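FACT-Spt16 (Cicer arietinum, PDB 5CE6) is the N-terminal, peptidase-like domain of a subunit of the histone chaperone FACT and probably binds histones H3-H4 during transcription. Local coordinates at residues Y291-I299 with S420-L428. Numbering follows the deposited sequence.
With K (potassium ion), chain D.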
loop_
_atom_site.group_PDB
_atom_site.type_symbol
_atom_site.label_atom_id
_atom_site.label_comp_id
_atom_site.label_asym_id
_atom_site.label_seq_id
_atom_site.Cartn_x
_atom_site.Cartn_y
_atom_site.Cartn_z
ATOM N N TYR A 291 -21.762 14.573 10.431
ATOM C CA TYR A 291 -23.219 14.487 10.533
ATOM C C TYR A 291 -23.595 13.257 11.331
ATOM O O TYR A 291 -23.134 12.150 11.035
ATOM C CB TYR A 291 -23.861 14.419 9.146
ATOM C CG TYR A 291 -25.371 14.529 9.177
ATOM C CD1 TYR A 291 -25.989 15.771 9.178
ATOM C CD2 TYR A 291 -26.170 13.394 9.200
ATOM C CE1 TYR A 291 -27.359 15.883 9.206
ATOM C CE2 TYR A 291 -27.543 13.492 9.233
ATOM C CZ TYR A 291 -28.133 14.744 9.229
ATOM O OH TYR A 291 -29.509 14.856 9.256
ATOM N N TYR A 292 -24.437 13.441 12.343
ATOM C CA TYR A 292 -24.748 12.341 13.240
ATOM C C TYR A 292 -26.175 12.351 13.755
ATOM O O TYR A 292 -26.446 11.830 14.833
ATOM C CB TYR A 292 -23.763 12.295 14.418
ATOM C CG TYR A 292 -23.513 13.638 15.052
ATOM C CD1 TYR A 292 -24.435 14.189 15.935
ATOM C CD2 TYR A 292 -22.365 14.367 14.753
ATOM C CE1 TYR A 292 -24.222 15.422 16.504
ATOM C CE2 TYR A 292 -22.144 15.601 15.317
ATOM C CZ TYR A 292 -23.073 16.123 16.194
ATOM O OH TYR A 292 -22.855 17.357 16.763
ATOM N N ASP A 293 -27.096 12.925 12.989
ATOM C CA ASP A 293 -28.502 12.824 13.366
ATOM C C ASP A 293 -29.007 11.401 13.112
ATOM O O ASP A 293 -28.227 10.514 12.774
ATOM C CB ASP A 293 -29.342 13.859 12.625
ATOM C CG ASP A 293 -30.527 14.341 13.447
ATOM O OD1 ASP A 293 -31.323 13.494 13.908
ATOM O OD2 ASP A 293 -30.644 15.567 13.646
ATOM N N SER A 294 -30.306 11.173 13.282
ATOM C CA SER A 294 -30.854 9.822 13.152
ATOM C C SER A 294 -30.575 9.186 11.794
ATOM O O SER A 294 -30.490 9.881 10.787
ATOM C CB SER A 294 -32.360 9.821 13.434
ATOM O OG SER A 294 -32.599 9.990 14.818
ATOM N N ALA A 295 -30.424 7.864 11.789
ATOM C CA ALA A 295 -30.167 7.093 10.570
ATOM C C ALA A 295 -28.916 7.571 9.846
ATOM O O ALA A 295 -28.927 7.799 8.635
ATOM C CB ALA A 295 -31.371 7.133 9.643
ATOM N N SER A 296 -27.830 7.695 10.595
ATOM C CA SER A 296 -26.583 8.209 10.037
ATOM C C SER A 296 -25.475 7.185 10.086
ATOM O O SER A 296 -25.472 6.289 10.935
ATOM C CB SER A 296 -26.133 9.451 10.796
ATOM O OG SER A 296 -26.928 10.557 10.450
ATOM N N VAL A 297 -24.517 7.313 9.172
ATOM C CA VAL A 297 -23.320 6.482 9.256
ATOM C C VAL A 297 -22.092 7.363 9.089
ATOM O O VAL A 297 -22.150 8.413 8.450
ATOM C CB VAL A 297 -23.299 5.321 8.231
ATOM C CG1 VAL A 297 -24.529 4.433 8.380
ATOM C CG2 VAL A 297 -23.221 5.847 6.834
ATOM N N ILE A 298 -20.996 6.929 9.696
ATOM C CA ILE A 298 -19.732 7.659 9.656
ATOM C C ILE A 298 -18.652 6.669 9.271
ATOM O O ILE A 298 -18.523 5.615 9.901
ATOM C CB ILE A 298 -19.403 8.272 11.041
ATOM C CG1 ILE A 298 -20.472 9.296 11.432
ATOM C CG2 ILE A 298 -18.004 8.921 11.050
ATOM C CD1 ILE A 298 -20.430 9.727 12.905
ATOM N N ILE A 299 -17.870 6.992 8.241
ATOM C CA ILE A 299 -16.771 6.117 7.836
ATOM C C ILE A 299 -15.435 6.750 8.210
ATOM O O ILE A 299 -15.220 7.936 7.967
ATOM C CB ILE A 299 -16.794 5.836 6.320
ATOM C CG1 ILE A 299 -18.066 5.066 5.932
ATOM C CG2 ILE A 299 -15.560 5.027 5.891
ATOM C CD1 ILE A 299 -18.143 4.755 4.447
ATOM N N SER A 420 -33.819 11.511 4.333
ATOM C CA SER A 420 -32.658 11.652 5.210
ATOM C C SER A 420 -31.383 12.088 4.483
ATOM O O SER A 420 -31.235 11.915 3.270
ATOM C CB SER A 420 -32.394 10.356 5.973
ATOM O OG SER A 420 -31.203 9.746 5.524
ATOM N N LYS A 421 -30.461 12.651 5.252
ATOM C CA LYS A 421 -29.186 13.113 4.736
ATOM C C LYS A 421 -28.410 11.967 4.082
ATOM O O LYS A 421 -27.672 12.168 3.114
ATOM C CB LYS A 421 -28.376 13.684 5.897
ATOM C CG LYS A 421 -27.072 14.320 5.509
ATOM C CD LYS A 421 -27.249 15.806 5.314
ATOM C CE LYS A 421 -25.919 16.495 5.063
ATOM N NZ LYS A 421 -26.139 17.804 4.381
ATOM N N ASN A 422 -28.590 10.769 4.628
ATOM C CA ASN A 422 -27.921 9.563 4.153
ATOM C C ASN A 422 -28.811 8.695 3.269
ATOM O O ASN A 422 -28.659 7.468 3.251
ATOM C CB ASN A 422 -27.403 8.739 5.344
ATOM C CG ASN A 422 -26.179 9.375 6.013
ATOM O OD1 ASN A 422 -25.060 9.218 5.543
ATOM N ND2 ASN A 422 -26.402 10.102 7.103
ATOM N N LYS A 423 -29.740 9.343 2.559
ATOM C CA LYS A 423 -30.598 8.707 1.552
ATOM C C LYS A 423 -29.824 7.688 0.735
ATOM O O LYS A 423 -30.266 6.556 0.529
ATOM C CB LYS A 423 -31.187 9.774 0.625
ATOM C CG LYS A 423 -31.728 9.227 -0.700
ATOM C CD LYS A 423 -32.307 10.327 -1.575
ATOM C CE LYS A 423 -32.698 9.795 -2.952
ATOM N NZ LYS A 423 -33.529 10.784 -3.702
ATOM N N VAL A 424 -28.644 8.098 0.295
ATOM C CA VAL A 424 -27.692 7.180 -0.293
ATOM C C VAL A 424 -26.506 7.147 0.666
ATOM O O VAL A 424 -25.983 8.200 1.047
ATOM C CB VAL A 424 -27.254 7.671 -1.681
ATOM C CG1 VAL A 424 -26.242 6.732 -2.282
ATOM C CG2 VAL A 424 -28.462 7.805 -2.595
ATOM N N PHE A 425 -26.095 5.950 1.085
ATOM C CA PHE A 425 -24.986 5.823 2.021
ATOM C C PHE A 425 -24.050 4.700 1.612
ATOM O O PHE A 425 -24.377 3.884 0.750
ATOM C CB PHE A 425 -25.490 5.581 3.449
ATOM C CG PHE A 425 -26.103 4.222 3.660
ATOM C CD1 PHE A 425 -27.421 3.976 3.297
ATOM C CD2 PHE A 425 -25.361 3.191 4.225
ATOM C CE1 PHE A 425 -27.992 2.727 3.497
ATOM C CE2 PHE A 425 -25.916 1.938 4.420
ATOM C CZ PHE A 425 -27.239 1.698 4.060
ATOM N N SER A 426 -22.875 4.664 2.226
ATOM C CA SER A 426 -21.937 3.580 1.990
ATOM C C SER A 426 -21.439 3.056 3.336
ATOM O O SER A 426 -21.646 3.694 4.370
ATOM C CB SER A 426 -20.760 4.061 1.121
ATOM O OG SER A 426 -21.233 4.524 -0.145
ATOM N N LEU A 427 -20.816 1.879 3.322
ATOM C CA LEU A 427 -20.230 1.269 4.521
ATOM C C LEU A 427 -18.879 0.696 4.151
ATOM O O LEU A 427 -18.695 0.249 3.018
ATOM C CB LEU A 427 -21.106 0.127 5.044
ATOM C CG LEU A 427 -22.571 0.441 5.347
ATOM C CD1 LEU A 427 -23.344 -0.862 5.576
ATOM C CD2 LEU A 427 -22.711 1.341 6.537
ATOM N N LEU A 428 -17.960 0.667 5.110
ATOM C CA LEU A 428 -16.595 0.192 4.853
ATOM C C LEU A 428 -15.975 -0.468 6.075
ATOM O O LEU A 428 -16.061 0.059 7.197
ATOM C CB LEU A 428 -15.727 1.371 4.395
ATOM C CG LEU A 428 -14.263 1.027 4.113
ATOM C CD1 LEU A 428 -14.172 0.110 2.901
ATOM C CD2 LEU A 428 -13.495 2.318 3.868
HETATM K K K D . -29.308 10.490 7.623
HETATM O O HOH W 1 -23.685 10.708 8.766
HETATM O O HOH W 2 -30.900 12.907 8.111
#
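Lys421 lays its aliphatic chain across one face of the Tyr291 ring: CG of Lys421 sits 3.7 Å from the centroid of the Tyr291 ring, 6° off the normal, a CH-pi contact made almost over the centre. The lysine chain bends at CB-CG (chi2 94°), which carries CD on over the ring toward CE1 while the ammonium end leads away. The opposite face of the ring is approached, nearer its rim, by the backbone N of Asp293. At the far end of the tyrosine, water 2 joins Tyr291 OH to the backbone N of Lys421.

The same water is a ligand of the potassium ion, which also takes Ala295 O and Ser420 OG, each 2.9 Å from the potassium ion. Asn422, in the type I turn of 420-423, belongs to this site and points its amide between the segments, its plane turned 56° from the Tyr291 ring. As modelled, Asn422 ND2 lies 3.0 Å from the potassium ion; a nitrogen is an unlikely ligand, making the amide's assignment doubtful. In this orientation ND2 donates to water 1, which donates in turn to Tyr291 O and Val297 O. Ser296 OG is occupied by Asp293 O.

Beyond the ion the contact becomes apolar. Val297 CG1 meets Leu427 CD2 at 4.0 Å, the two side chains crossing at about a right angle, and Ile299 sets CG2 against CB of Leu428. Strands 296-299 and 424-428 belong to different sheets of the M24 peptidase-like fold, and no direct hydrogen bond joins the two segments. Near the ion they are linked through potassium and two waters, beside the Tyr291-Lys421 CH-pi contact, whereas farther along the strands meet through aliphatic side chains, with methyls of Val297 and Ile299 lying against Ser426 O, a carbonyl buried without a polar partner.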